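Local coordinates for EvdO1 (Micromonospora carbonacea, PDB 4XBZ), which probably acts as a metal-dependent oxygenase of the phytanoyl-CoA dioxygenase family, carrying out an oxidative cyclization in the biosynthesis of orthosomycin antibiotics, at residues A[66-69]-A[70-74]; A[276-279]-A[280-284]; A[209-212]-A[213-217]; A[188-192]-A[193-197]; A[47-50]-A[51-55]. All blocks are in the same frame, centred on the assembly; numbering follows the deposited sequence.

Contact 1 (A[66-69]-A[70-74]); sequences PQEL and ADVQE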
loop_
_atom_site.group_PDB
_atom_site.type_symbol
_atom_site.label_atom_id
_atom_site.label_comp_id
_atom_site.label_asym_id
_atom_site.label_seq_id
_atom_site.Cartn_x
_atom_site.Cartn_y
_atom_site.Cartn_z
ATOM N N PRO A 66 -10.135 -25.429 -8.754
ATOM C CA PRO A 66 -10.827 -26.534 -8.071
ATOM C C PRO A 66 -9.876 -27.596 -7.508
ATOM O O PRO A 66 -10.053 -28.019 -6.364
ATOM C CB PRO A 66 -11.716 -27.116 -9.175
ATOM C CG PRO A 66 -12.055 -25.923 -10.009
ATOM C CD PRO A 66 -10.787 -25.084 -10.032
ATOM N N GLN A 67 -8.880 -28.004 -8.290
ATOM C CA GLN A 67 -7.918 -29.030 -7.866
ATOM C C GLN A 67 -7.099 -28.610 -6.645
ATOM O O GLN A 67 -6.916 -29.409 -5.725
ATOM C CB GLN A 67 -6.967 -29.385 -9.015
ATOM C CG GLN A 67 -5.895 -30.432 -8.687
ATOM C CD GLN A 67 -6.463 -31.828 -8.410
ATOM O OE1 GLN A 67 -6.985 -32.108 -7.324
ATOM N NE2 GLN A 67 -6.362 -32.709 -9.400
ATOM N N GLU A 68 -6.602 -27.370 -6.635
ATOM C CA GLU A 68 -5.836 -26.886 -5.491
ATOM C C GLU A 68 -6.728 -26.775 -4.263
ATOM O O GLU A 68 -6.297 -27.091 -3.150
ATOM C CB GLU A 68 -5.162 -25.528 -5.777
ATOM C CG GLU A 68 -4.321 -25.024 -4.580
ATOM C CD GLU A 68 -3.261 -23.974 -4.940
ATOM O OE1 GLU A 68 -3.437 -23.221 -5.924
ATOM O OE2 GLU A 68 -2.239 -23.908 -4.230
ATOM N N LEU A 69 -7.968 -26.338 -4.457
ATOM C CA LEU A 69 -8.904 -26.234 -3.335
ATOM C C LEU A 69 -9.061 -27.588 -2.656
ATOM O O LEU A 69 -8.996 -27.691 -1.429
ATOM C CB LEU A 69 -10.271 -25.714 -3.799
ATOM C CG LEU A 69 -11.434 -25.823 -2.803
ATOM C CD1 LEU A 69 -11.140 -25.064 -1.528
ATOM C CD2 LEU A 69 -12.741 -25.335 -3.414
ATOM N N ALA A 70 -9.246 -28.629 -3.466
ATOM C CA ALA A 70 -9.371 -29.980 -2.937
ATOM C C ALA A 70 -8.079 -30.410 -2.229
ATOM O O ALA A 70 -8.136 -30.935 -1.117
ATOM C CB ALA A 70 -9.738 -30.964 -4.045
ATOM N N ASP A 71 -6.922 -30.172 -2.845
ATOM C CA ASP A 71 -5.664 -30.568 -2.201
ATOM C C ASP A 71 -5.540 -29.900 -0.833
ATOM O O ASP A 71 -5.078 -30.512 0.130
ATOM C CB ASP A 71 -4.445 -30.212 -3.060
ATOM C CG ASP A 71 -4.510 -30.807 -4.459
ATOM O OD1 ASP A 71 -5.310 -31.730 -4.688
ATOM O OD2 ASP A 71 -3.746 -30.345 -5.339
ATOM N N VAL A 72 -5.983 -28.647 -0.749
ATOM C CA VAL A 72 -5.836 -27.870 0.472
ATOM C C VAL A 72 -6.906 -28.260 1.503
ATOM O O VAL A 72 -6.643 -28.316 2.709
ATOM C CB VAL A 72 -5.882 -26.358 0.158
ATOM C CG1 VAL A 72 -6.075 -25.565 1.408
ATOM C CG2 VAL A 72 -4.578 -25.935 -0.518
ATOM N N GLN A 73 -8.106 -28.554 1.018
ATOM C CA GLN A 73 -9.170 -29.071 1.881
ATOM C C GLN A 73 -8.756 -30.369 2.573
ATOM O O GLN A 73 -9.089 -30.572 3.735
ATOM C CB GLN A 73 -10.462 -29.304 1.082
ATOM C CG GLN A 73 -11.302 -28.062 0.903
ATOM C CD GLN A 73 -12.319 -28.191 -0.225
ATOM O OE1 GLN A 73 -12.120 -28.958 -1.175
ATOM N NE2 GLN A 73 -13.415 -27.435 -0.128
ATOM N N GLU A 74 -8.049 -31.243 1.852
ATOM C CA GLU A 74 -7.684 -32.557 2.384
ATOM C C GLU A 74 -6.520 -32.430 3.349
ATOM O O GLU A 74 -6.426 -33.182 4.320
ATOM C CB GLU A 74 -7.339 -33.532 1.249
ATOM C CG GLU A 74 -6.658 -34.848 1.695
ATOM C CD GLU A 74 -7.471 -35.672 2.711
ATOM O OE1 GLU A 74 -8.727 -35.658 2.671
ATOM O OE2 GLU A 74 -6.841 -36.345 3.562
#
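Pro-66 O receives the amide of Ala-70 at 3.1 Å, the first of four successive i to i+4 backbone bonds that run on through Gln-67 to Asp-71 and Glu-68 to Val-72 and end with Gln-73 N on Leu-69 O at 2.7 Å. This is the opening of helix 66-86 in a double-stranded beta-helix protein, with proline in its first turn. Leu-69 and Gln-73 cross at a slant, and the amide nitrogen of Gln-73 is hydrogen-bonded to the carbonyl of Leu-185. A methyl branch thus packs against an amide whose rotation is set from outside the helix. Further round, Glu-68 and Val-72 run side by side, CG to CG2 at 4.2 Å, and both touch Leu-121 of helix 116-121. The Glu-68 carboxylate reaches beyond this packing to a salt bridge with Arg-292, and Asp-71 OD2 takes a hydrogen bond from Gln-297. Where leucine and glutamine meet, the Leu-69 CG is anti to the backbone N (chi1 168°), beside the carbonyl carbon, and the branch that follows it places Leu-69 CD1 3.6 Å from Gln-73 NE2.

Contact 2 (A[276-279]-A[280-284]); sequences EYIG and LKQQV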
loop_
_atom_site.group_PDB
_atom_site.type_symbol
_atom_site.label_atom_id
_atom_site.label_comp_id
_atom_site.label_asym_id
_atom_site.label_seq_id
_atom_site.Cartn_x
_atom_site.Cartn_y
_atom_site.Cartn_z
ATOM N N GLU A 276 16.513 -10.786 12.922
ATOM C CA GLU A 276 16.832 -12.078 12.309
ATOM C C GLU A 276 15.622 -12.755 11.642
ATOM O O GLU A 276 15.754 -13.426 10.614
ATOM C CB GLU A 276 17.424 -13.007 13.385
ATOM C CG GLU A 276 17.835 -14.398 12.922
ATOM C CD GLU A 276 18.202 -15.318 14.091
ATOM O OE1 GLU A 276 17.676 -15.118 15.210
ATOM O OE2 GLU A 276 19.024 -16.234 13.893
ATOM N N TYR A 277 14.449 -12.578 12.241
ATOM C CA TYR A 277 13.212 -13.165 11.723
ATOM C C TYR A 277 13.005 -12.859 10.241
ATOM O O TYR A 277 12.633 -13.746 9.482
ATOM C CB TYR A 277 12.021 -12.669 12.544
ATOM C CG TYR A 277 10.658 -13.257 12.185
ATOM C CD1 TYR A 277 10.314 -14.566 12.560
ATOM C CD2 TYR A 277 9.697 -12.486 11.524
ATOM C CE1 TYR A 277 9.077 -15.089 12.265
ATOM C CE2 TYR A 277 8.438 -13.004 11.228
ATOM C CZ TYR A 277 8.136 -14.304 11.604
ATOM O OH TYR A 277 6.904 -14.826 11.304
ATOM N N ILE A 278 13.291 -11.619 9.837
ATOM C CA ILE A 278 13.048 -11.166 8.470
ATOM C C ILE A 278 13.730 -12.052 7.422
ATOM O O ILE A 278 13.089 -12.531 6.487
ATOM C CB ILE A 278 13.524 -9.698 8.279
ATOM C CG1 ILE A 278 12.817 -8.765 9.271
ATOM C CG2 ILE A 278 13.326 -9.242 6.832
ATOM C CD1 ILE A 278 13.171 -7.319 9.117
ATOM N N GLY A 279 15.032 -12.274 7.582
ATOM C CA GLY A 279 15.764 -13.101 6.641
ATOM C C GLY A 279 15.240 -14.525 6.570
ATOM O O GLY A 279 15.182 -15.114 5.490
ATOM N N LEU A 280 14.849 -15.078 7.720
ATOM C CA LEU A 280 14.379 -16.458 7.777
ATOM C C LEU A 280 13.038 -16.609 7.049
ATOM O O LEU A 280 12.836 -17.567 6.287
ATOM C CB LEU A 280 14.278 -16.930 9.234
ATOM C CG LEU A 280 15.626 -16.859 9.970
ATOM C CD1 LEU A 280 15.496 -17.059 11.482
ATOM C CD2 LEU A 280 16.611 -17.848 9.375
ATOM N N LYS A 281 12.127 -15.658 7.257
ATOM C CA LYS A 281 10.834 -15.745 6.595
ATOM C C LYS A 281 10.954 -15.479 5.100
ATOM O O LYS A 281 10.191 -16.040 4.311
ATOM C CB LYS A 281 9.822 -14.796 7.241
ATOM C CG LYS A 281 9.560 -15.112 8.698
ATOM C CD LYS A 281 9.405 -16.635 8.943
ATOM C CE LYS A 281 8.187 -17.244 8.208
ATOM N NZ LYS A 281 6.885 -17.055 8.933
ATOM N N GLN A 282 11.923 -14.655 4.703
ATOM C CA GLN A 282 12.214 -14.484 3.285
ATOM C C GLN A 282 12.628 -15.820 2.672
ATOM O O GLN A 282 12.246 -16.146 1.545
ATOM C CB GLN A 282 13.313 -13.432 3.071
ATOM C CG GLN A 282 12.831 -11.995 3.249
ATOM C CD GLN A 282 13.958 -10.975 3.176
ATOM O OE1 GLN A 282 15.052 -11.197 3.693
ATOM N NE2 GLN A 282 13.689 -9.851 2.546
ATOM N N GLN A 283 13.417 -16.581 3.424
ATOM C CA GLN A 283 13.847 -17.906 2.996
ATOM C C GLN A 283 12.646 -18.853 2.901
ATOM O O GLN A 283 12.552 -19.655 1.964
ATOM C CB GLN A 283 14.890 -18.492 3.953
ATOM C CG GLN A 283 16.291 -17.859 3.927
ATOM C CD GLN A 283 17.323 -18.802 4.538
ATOM O OE1 GLN A 283 17.541 -19.900 4.029
ATOM N NE2 GLN A 283 17.922 -18.399 5.650
ATOM N N VAL A 284 11.744 -18.763 3.878
ATOM C CA VAL A 284 10.475 -19.492 3.822
ATOM C C VAL A 284 9.708 -19.135 2.528
ATOM O O VAL A 284 9.284 -20.026 1.781
ATOM C CB VAL A 284 9.586 -19.184 5.050
ATOM C CG1 VAL A 284 8.202 -19.819 4.892
ATOM C CG2 VAL A 284 10.256 -19.635 6.324
#
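Tyr-277 and Lys-281, one turn apart on helix 275-293, show how an aliphatic chain can be laid over an aromatic ring. The tyrosine CG stands anti to the backbone N (chi1 -176°), bringing the end of the ring toward the next turn, where Lys-281 crosses it. Lys-281 CG, beside its own backbone N (chi1 -61°), comes over one face in a CH-pi contact, 3.5 Å from the ring centroid and 17° off the normal. It lies toward the phenol end, 3.3 Å from Tyr-277 CZ, and the later bends of the chain curl CD to NZ round, leaving NZ 3.3 Å from Tyr-277 OH. With an alanine in place of Tyr-277, the lysine methylenes would probably lose the surface they lie on, and the chain would be freer to turn. Glu-276 CG rests 3.8 Å from Leu-280 CD1, while Ile-278 and Gln-282 run alongside each other. The extended Gln-282 chain carries its amide to Leu-312 O, Tyr-306 OH and His-314 N. Around the helix, Ile-278 meets helix 264-270, His-273 stacks on Tyr-277, and Tyr-277 and Gln-282 touch strand 139-147, whose Pro-141 O takes a weak hydrogen bond from Lys-281 NZ.

Contact 3 (A[209-212]-A[213-217]); sequences TATA and DQLNA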
loop_
_atom_site.group_PDB
_atom_site.type_symbol
_atom_site.label_atom_id
_atom_site.label_comp_id
_atom_site.label_asym_id
_atom_site.label_seq_id
_atom_site.Cartn_x
_atom_site.Cartn_y
_atom_site.Cartn_z
ATOM N N THR A 209 -12.060 1.595 21.032
ATOM C CA THR A 209 -12.280 1.046 22.368
ATOM C C THR A 209 -13.714 1.232 22.872
ATOM O O THR A 209 -14.322 0.294 23.407
ATOM C CB THR A 209 -11.308 1.693 23.373
ATOM O OG1 THR A 209 -10.005 1.133 23.186
ATOM C CG2 THR A 209 -11.752 1.450 24.806
ATOM N N ALA A 210 -14.245 2.441 22.700
ATOM C CA ALA A 210 -15.631 2.733 23.050
ATOM C C ALA A 210 -16.600 1.897 22.222
ATOM O O ALA A 210 -17.478 1.224 22.776
ATOM C CB ALA A 210 -15.935 4.209 22.866
ATOM N N THR A 211 -16.441 1.941 20.901
ATOM C CA THR A 211 -17.353 1.243 20.001
ATOM C C THR A 211 -17.324 -0.276 20.206
ATOM O O THR A 211 -18.379 -0.921 20.218
ATOM C CB THR A 211 -17.043 1.576 18.524
ATOM O OG1 THR A 211 -17.100 2.991 18.345
ATOM C CG2 THR A 211 -18.063 0.937 17.597
ATOM N N ALA A 212 -16.128 -0.836 20.389
ATOM C CA ALA A 212 -15.989 -2.273 20.585
ATOM C C ALA A 212 -16.645 -2.692 21.898
ATOM O O ALA A 212 -17.414 -3.655 21.921
ATOM C CB ALA A 212 -14.517 -2.692 20.564
ATOM N N ASP A 213 -16.339 -1.973 22.980
ATOM C CA ASP A 213 -16.938 -2.240 24.288
ATOM C C ASP A 213 -18.475 -2.229 24.227
ATOM O O ASP A 213 -19.127 -3.148 24.752
ATOM C CB ASP A 213 -16.452 -1.231 25.333
ATOM C CG ASP A 213 -15.026 -1.491 25.785
ATOM O OD1 ASP A 213 -14.468 -2.551 25.444
ATOM O OD2 ASP A 213 -14.453 -0.637 26.494
ATOM N N GLN A 214 -19.047 -1.205 23.590
ATOM C CA GLN A 214 -20.498 -1.120 23.478
ATOM C C GLN A 214 -21.045 -2.347 22.756
ATOM O O GLN A 214 -21.966 -2.996 23.241
ATOM C CB GLN A 214 -20.941 0.153 22.742
ATOM C CG GLN A 214 -22.241 -0.034 21.941
ATOM C CD GLN A 214 -22.613 1.160 21.067
ATOM O OE1 GLN A 214 -22.176 2.293 21.303
ATOM N NE2 GLN A 214 -23.415 0.899 20.033
ATOM N N LEU A 215 -20.470 -2.667 21.603
ATOM C CA LEU A 215 -20.928 -3.807 20.821
ATOM C C LEU A 215 -20.828 -5.133 21.594
ATOM O O LEU A 215 -21.730 -5.968 21.529
ATOM C CB LEU A 215 -20.135 -3.911 19.521
ATOM C CG LEU A 215 -20.406 -2.892 18.415
ATOM C CD1 LEU A 215 -19.421 -3.099 17.278
ATOM C CD2 LEU A 215 -21.855 -2.976 17.917
ATOM N N ASN A 216 -19.733 -5.326 22.321
ATOM C CA ASN A 216 -19.501 -6.608 22.984
ATOM C C ASN A 216 -20.332 -6.803 24.264
ATOM O O ASN A 216 -20.704 -7.925 24.597
ATOM C CB ASN A 216 -18.010 -6.773 23.275
ATOM C CG ASN A 216 -17.202 -6.994 22.006
ATOM O OD1 ASN A 216 -17.718 -7.519 21.014
ATOM N ND2 ASN A 216 -15.944 -6.575 22.021
ATOM N N ALA A 217 -20.650 -5.716 24.960
ATOM C CA ALA A 217 -21.515 -5.808 26.130
ATOM C C ALA A 217 -22.989 -5.929 25.721
ATOM O O ALA A 217 -23.860 -6.131 26.561
ATOM C CB ALA A 217 -21.305 -4.606 27.046
#
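Asp-213 is turned back over Thr-209, one turn earlier in helix 205-217, an alpha helix on the surface of the double-stranded beta-helix fold. Together with Ala-212 and Thr-211, the aspartate carries most of this contact, which lies near the C-terminal end of the helix. The backbone is regular: Asp-213 N binds Thr-209 O at 3.1 Å, and the next three amides each find the carbonyl four residues back. The aspartate CG lies beside its backbone N (chi1 -75°), which sets the carboxylate carbon, Asp-213 CG, 3.1 Å from Thr-209 O, the same oxygen that receives the aspartate amide. Thr-209 and Asp-213 run side by side, pointing the same way, and the methyl CG2 of the threonine, not its hydroxyl, faces Asp-213 OD2 at 3.8 Å. The hydroxyl of Thr-211 goes to the helix itself, bonding to Arg-207 O, while its methyl CG2 approaches Leu-215 CD1 at 4.3 Å on the side where Leu-215 also meets Trp-159 and Ile-197. Polar and apolar branches of this threonine are therefore divided between the backbone and the inward side. Ala-212, the buried member, meets Asn-216 mainly through its carbonyl: Asn-216 CG lies 3.3 Å from Ala-212 O, whereas ND2 stays 4.4 Å from Ala-212 CB. That asparagine is held from outside the helix, OD1 accepting from Trp-159 N on strand 157-160, a strand that ends at a nickel ligand, His-160. In the helix, Asn-216 N donates to Ala-212 O at 2.9 Å, nearly in line with the carbonyl bond (C=O...N angle 163°).

Contact 4 (A[188-192]-A[193-197]); sequences APEDN and CVWCI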
loop_
_atom_site.group_PDB
_atom_site.type_symbol
_atom_site.label_atom_id
_atom_site.label_comp_id
_atom_site.label_asym_id
_atom_site.label_seq_id
_atom_site.Cartn_x
_atom_site.Cartn_y
_atom_site.Cartn_z
ATOM N N ALA A 188 -18.728 -19.778 3.870
ATOM C CA ALA A 188 -19.138 -18.913 4.964
ATOM C C ALA A 188 -20.351 -18.125 4.482
ATOM O O ALA A 188 -20.206 -16.992 4.016
ATOM C CB ALA A 188 -18.010 -17.972 5.385
ATOM N N PRO A 189 -21.548 -18.743 4.570
ATOM C CA PRO A 189 -22.833 -18.125 4.202
ATOM C C PRO A 189 -23.123 -16.947 5.121
ATOM O O PRO A 189 -22.413 -16.773 6.116
ATOM C CB PRO A 189 -23.847 -19.259 4.411
ATOM C CG PRO A 189 -23.199 -20.153 5.457
ATOM C CD PRO A 189 -21.723 -20.090 5.163
ATOM N N GLU A 190 -24.139 -16.147 4.822
ATOM C CA GLU A 190 -24.368 -14.956 5.635
ATOM C C GLU A 190 -24.824 -15.289 7.059
ATOM O O GLU A 190 -24.660 -14.478 7.973
ATOM C CB GLU A 190 -25.384 -14.031 4.978
ATOM C CG GLU A 190 -25.449 -12.687 5.668
ATOM C CD GLU A 190 -26.285 -11.684 4.919
ATOM O OE1 GLU A 190 -26.277 -11.725 3.665
ATOM O OE2 GLU A 190 -26.946 -10.854 5.586
ATOM N N ASP A 191 -25.377 -16.477 7.270
ATOM C CA ASP A 191 -25.780 -16.830 8.631
ATOM C C ASP A 191 -24.639 -17.477 9.434
ATOM O O ASP A 191 -24.846 -17.864 10.583
ATOM C CB ASP A 191 -27.018 -17.752 8.617
ATOM C CG ASP A 191 -26.815 -18.997 7.769
ATOM O OD1 ASP A 191 -26.243 -18.885 6.658
ATOM O OD2 ASP A 191 -27.226 -20.088 8.214
ATOM N N ASN A 192 -23.445 -17.581 8.837
ATOM C CA ASN A 192 -22.253 -18.110 9.522
ATOM C C ASN A 192 -20.957 -17.630 8.853
ATOM O O ASN A 192 -20.350 -18.359 8.070
ATOM C CB ASN A 192 -22.284 -19.645 9.559
ATOM C CG ASN A 192 -21.275 -20.245 10.569
ATOM O OD1 ASN A 192 -20.314 -19.590 10.984
ATOM N ND2 ASN A 192 -21.500 -21.493 10.958
ATOM N N CYS A 193 -20.537 -16.408 9.174
ATOM C CA CYS A 193 -19.413 -15.754 8.494
ATOM C C CYS A 193 -18.812 -14.633 9.342
ATOM O O CYS A 193 -19.303 -14.346 10.441
ATOM C CB CYS A 193 -19.844 -15.186 7.129
ATOM S SG CYS A 193 -21.020 -13.759 7.172
ATOM N N VAL A 194 -17.749 -14.009 8.826
ATOM C CA VAL A 194 -17.113 -12.872 9.487
ATOM C C VAL A 194 -17.832 -11.579 9.149
ATOM O O VAL A 194 -18.271 -11.388 8.010
ATOM C CB VAL A 194 -15.624 -12.700 9.073
ATOM C CG1 VAL A 194 -14.951 -11.655 9.943
ATOM C CG2 VAL A 194 -14.884 -14.012 9.157
ATOM N N TRP A 195 -17.931 -10.684 10.126
ATOM C CA TRP A 195 -18.469 -9.352 9.879
ATOM C C TRP A 195 -17.401 -8.315 10.219
ATOM O O TRP A 195 -16.548 -8.535 11.071
ATOM C CB TRP A 195 -19.744 -9.098 10.694
ATOM C CG TRP A 195 -20.897 -10.009 10.351
ATOM C CD1 TRP A 195 -21.021 -11.326 10.676
ATOM C CD2 TRP A 195 -22.093 -9.661 9.636
ATOM N NE1 TRP A 195 -22.205 -11.824 10.202
ATOM C CE2 TRP A 195 -22.884 -10.827 9.556
ATOM C CE3 TRP A 195 -22.567 -8.485 9.049
ATOM C CZ2 TRP A 195 -24.123 -10.851 8.917
ATOM C CZ3 TRP A 195 -23.796 -8.509 8.410
ATOM C CH2 TRP A 195 -24.565 -9.684 8.355
ATOM N N CYS A 196 -17.434 -7.179 9.552
ATOM C CA CYS A 196 -16.467 -6.158 9.902
ATOM C C CYS A 196 -17.048 -4.771 9.748
ATOM O O CYS A 196 -18.041 -4.581 9.041
ATOM C CB CYS A 196 -15.214 -6.308 9.053
ATOM S SG CYS A 196 -15.546 -6.180 7.325
ATOM N N ILE A 197 -16.430 -3.806 10.421
ATOM C CA ILE A 197 -16.833 -2.415 10.264
ATOM C C ILE A 197 -15.892 -1.692 9.301
ATOM O O ILE A 197 -14.761 -1.351 9.662
ATOM C CB ILE A 197 -16.881 -1.688 11.615
ATOM C CG1 ILE A 197 -17.883 -2.393 12.535
ATOM C CG2 ILE A 197 -17.252 -0.205 11.408
ATOM C CD1 ILE A 197 -17.832 -1.955 13.963
HETATM O O HOH W 1 -23.031 -14.599 9.925
HETATM O O HOH W 2 -18.839 -17.064 11.965
#
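Cys-193 tucks under the turn that precedes it, its CB 3.2 Å from Pro-189 O and 3.8 Å from Ala-188 CB. These are the close-packed atoms of the contact, where a type I beta turn, Pro-189 to Asn-192, leads into strand 194-196. The turn is closed by Asn-192 N on Pro-189 O. Cys-193 SG takes the crowded position between backbone N and carbonyl carbon (chi1 68°), which keeps the sulfur close to the turn, 3.5 Å from Pro-189 O. The other half is looser and wetter. The exposed Glu-190 stretches its extended chain across the indole of Trp-195, Glu-190 CG lying 4.0 Å from Trp-195 CZ2. The carboxylate and ring planes are 78° apart. Between them and Cys-193 one water does the joining: it accepts from Trp-195 NE1 at 2.9 Å in the plane of the ring, takes a weak bond from Cys-193 N, and donates to Glu-190 O in a bond so short that its length is doubtful. A leucine in place of Trp-195 would probably leave this water without its indole donor and Glu-190 without the ring that its chain crosses. A second water links Asn-192 OD1, also bonded to Arg-254, to Cys-193 O, weakly. Strand 194-196 runs between 244-246 and 226-228 in the antiparallel four-stranded sheet; Trp-195 touches Pro-227 on the latter and Trp-159 on strand 157-160, and meets Trp-220 edge to face.

Contact 5 (A[47-50]-A[51-55]); sequences EHVT and AFRRQ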
loop_
_atom_site.group_PDB
_atom_site.type_symbol
_atom_site.label_atom_id
_atom_site.label_comp_id
_atom_site.label_asym_id
_atom_site.label_seq_id
_atom_site.Cartn_x
_atom_site.Cartn_y
_atom_site.Cartn_z
ATOM N N GLU A 47 -9.398 0.384 -8.511
ATOM C CA GLU A 47 -10.537 0.535 -7.602
ATOM C C GLU A 47 -10.482 -0.473 -6.440
ATOM O O GLU A 47 -10.856 -0.151 -5.308
ATOM C CB GLU A 47 -11.865 0.401 -8.362
ATOM C CG GLU A 47 -12.110 -0.940 -9.058
ATOM C CD GLU A 47 -13.363 -0.921 -9.953
ATOM O OE1 GLU A 47 -14.427 -1.457 -9.543
ATOM O OE2 GLU A 47 -13.276 -0.361 -11.073
ATOM N N HIS A 48 -9.995 -1.683 -6.715
ATOM C CA HIS A 48 -9.860 -2.709 -5.681
ATOM C C HIS A 48 -8.866 -2.276 -4.591
ATOM O O HIS A 48 -9.136 -2.387 -3.390
ATOM C CB HIS A 48 -9.419 -4.042 -6.308
ATOM C CG HIS A 48 -10.390 -4.596 -7.302
ATOM N ND1 HIS A 48 -9.991 -5.235 -8.457
ATOM C CD2 HIS A 48 -11.744 -4.628 -7.305
ATOM C CE1 HIS A 48 -11.054 -5.628 -9.132
ATOM N NE2 HIS A 48 -12.130 -5.274 -8.455
ATOM N N VAL A 49 -7.706 -1.796 -5.015
ATOM C CA VAL A 49 -6.703 -1.323 -4.071
ATOM C C VAL A 49 -7.294 -0.192 -3.229
ATOM O O VAL A 49 -7.165 -0.196 -2.001
ATOM C CB VAL A 49 -5.417 -0.843 -4.784
ATOM C CG1 VAL A 49 -4.373 -0.407 -3.763
ATOM C CG2 VAL A 49 -4.856 -1.942 -5.682
ATOM N N THR A 50 -7.977 0.740 -3.894
ATOM C CA THR A 50 -8.616 1.866 -3.221
ATOM C C THR A 50 -9.584 1.361 -2.157
ATOM O O THR A 50 -9.516 1.760 -0.982
ATOM C CB THR A 50 -9.401 2.790 -4.216
ATOM O OG1 THR A 50 -8.505 3.396 -5.153
ATOM C CG2 THR A 50 -10.112 3.884 -3.463
ATOM N N ALA A 51 -10.480 0.475 -2.575
ATOM C CA ALA A 51 -11.492 -0.012 -1.675
ATOM C C ALA A 51 -10.802 -0.683 -0.490
ATOM O O ALA A 51 -11.150 -0.415 0.665
ATOM C CB ALA A 51 -12.432 -0.958 -2.387
ATOM N N PHE A 52 -9.789 -1.506 -0.751
ATOM C CA PHE A 52 -9.083 -2.118 0.380
ATOM C C PHE A 52 -8.450 -1.070 1.289
ATOM O O PHE A 52 -8.571 -1.164 2.508
ATOM C CB PHE A 52 -7.999 -3.096 -0.054
ATOM C CG PHE A 52 -7.249 -3.680 1.109
ATOM C CD1 PHE A 52 -7.839 -4.656 1.906
ATOM C CD2 PHE A 52 -5.982 -3.223 1.439
ATOM C CE1 PHE A 52 -7.164 -5.187 3.012
ATOM C CE2 PHE A 52 -5.300 -3.741 2.528
ATOM C CZ PHE A 52 -5.887 -4.727 3.323
ATOM N N ARG A 53 -7.791 -0.068 0.706
ATOM C CA ARG A 53 -7.131 0.953 1.518
ATOM C C ARG A 53 -8.138 1.712 2.372
ATOM O O ARG A 53 -7.873 2.041 3.526
ATOM C CB ARG A 53 -6.344 1.938 0.640
ATOM C CG ARG A 53 -5.204 1.299 -0.142
ATOM C CD ARG A 53 -3.848 1.715 0.361
ATOM N NE ARG A 53 -2.764 1.206 -0.480
ATOM C CZ ARG A 53 -2.017 0.138 -0.185
ATOM N NH1 ARG A 53 -2.230 -0.565 0.945
ATOM N NH2 ARG A 53 -1.052 -0.236 -1.017
ATOM N N ARG A 54 -9.303 1.978 1.812
ATOM C CA ARG A 54 -10.265 2.812 2.505
ATOM C C ARG A 54 -11.114 2.011 3.490
ATOM O O ARG A 54 -11.321 2.424 4.629
ATOM C CB ARG A 54 -11.176 3.526 1.503
ATOM C CG ARG A 54 -12.111 4.550 2.127
ATOM C CD ARG A 54 -12.915 5.256 1.035
ATOM N NE ARG A 54 -13.719 4.282 0.311
ATOM C CZ ARG A 54 -14.966 3.956 0.640
ATOM N NH1 ARG A 54 -15.558 4.568 1.657
ATOM N NH2 ARG A 54 -15.623 3.029 -0.052
ATOM N N GLN A 55 -11.624 0.875 3.050
ATOM C CA GLN A 55 -12.568 0.153 3.883
ATOM C C GLN A 55 -11.882 -0.823 4.816
ATOM O O GLN A 55 -12.480 -1.265 5.789
ATOM C CB GLN A 55 -13.593 -0.567 3.014
ATOM C CG GLN A 55 -14.490 0.401 2.262
ATOM C CD GLN A 55 -15.445 -0.297 1.345
ATOM O OE1 GLN A 55 -15.124 -0.567 0.186
ATOM N NE2 GLN A 55 -16.640 -0.598 1.850
#
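Val-49 lies alongside Arg-53, one turn further on, the valine methyl CG1 coming within 4.0 Å of the arginine NE. Both belong to helix 46-55, the helix of a beta-alpha-beta unit whose strands 36-38 and 57-61 run parallel in the large sheet. The two side chains point the same way, and the valine methyl meets the guanidinium obliquely. CG1 is anti to the backbone N (chi1 -178°), which directs that methyl along the helix toward the arginine. Arg-53 bends at chi2, and its CG rests 3.1 Å from Val-49 O, so the root of the chain lies close to the carbonyl that also receives its amide. The charged end then passes on to Leu-134 O and Ala-175 O, both bonded to NH1. This buried cation is thereby supplied with backbone acceptors.

Thr-50 belongs to the subunit interface. Its hydroxyl has two partners, Pro-46 O one turn back and the carboxylate of Glu-132 of the second subunit. Val-49, Thr-50, Arg-53 and Arg-54 all meet the second subunit, through Gln-133, Pro-137 and Gln-307 of that chain. Within the subunit, Val-49 and Phe-52 rest on Leu-134 of helix 125-134, and Arg-54 forms a salt bridge with Glu-199. The helix itself is regular here: Ala-51, Phe-52 and Arg-53 bond to Glu-47, His-48 and Val-49. The fourth bond, Arg-54 N to Thr-50 O, measures 2.8 Å with an N-H...O angle of 150°.

Four of the five contacts are short stretches of helix and differ mainly in what lies around them; contact 4 is a beta turn entering a strand. Contact 2 is buried and rests on ring-chain packing, whereas contact 3 lies at the surface, with folded-back polar side chains. Contacts 1, 4 and 5 are partly buried, but contact 1 sets packed leucine and valine beside polar groups whose partners lie in other parts of the chain, contact 4 joins a tight cysteine packing to a water-bridged side, and contact 5 alone meets the second subunit. No two share a helix, yet contacts 3 and 4 touch, Leu-215 CD1 to Ile-197 CD1 at 3.9 Å, and both border strand 157-160.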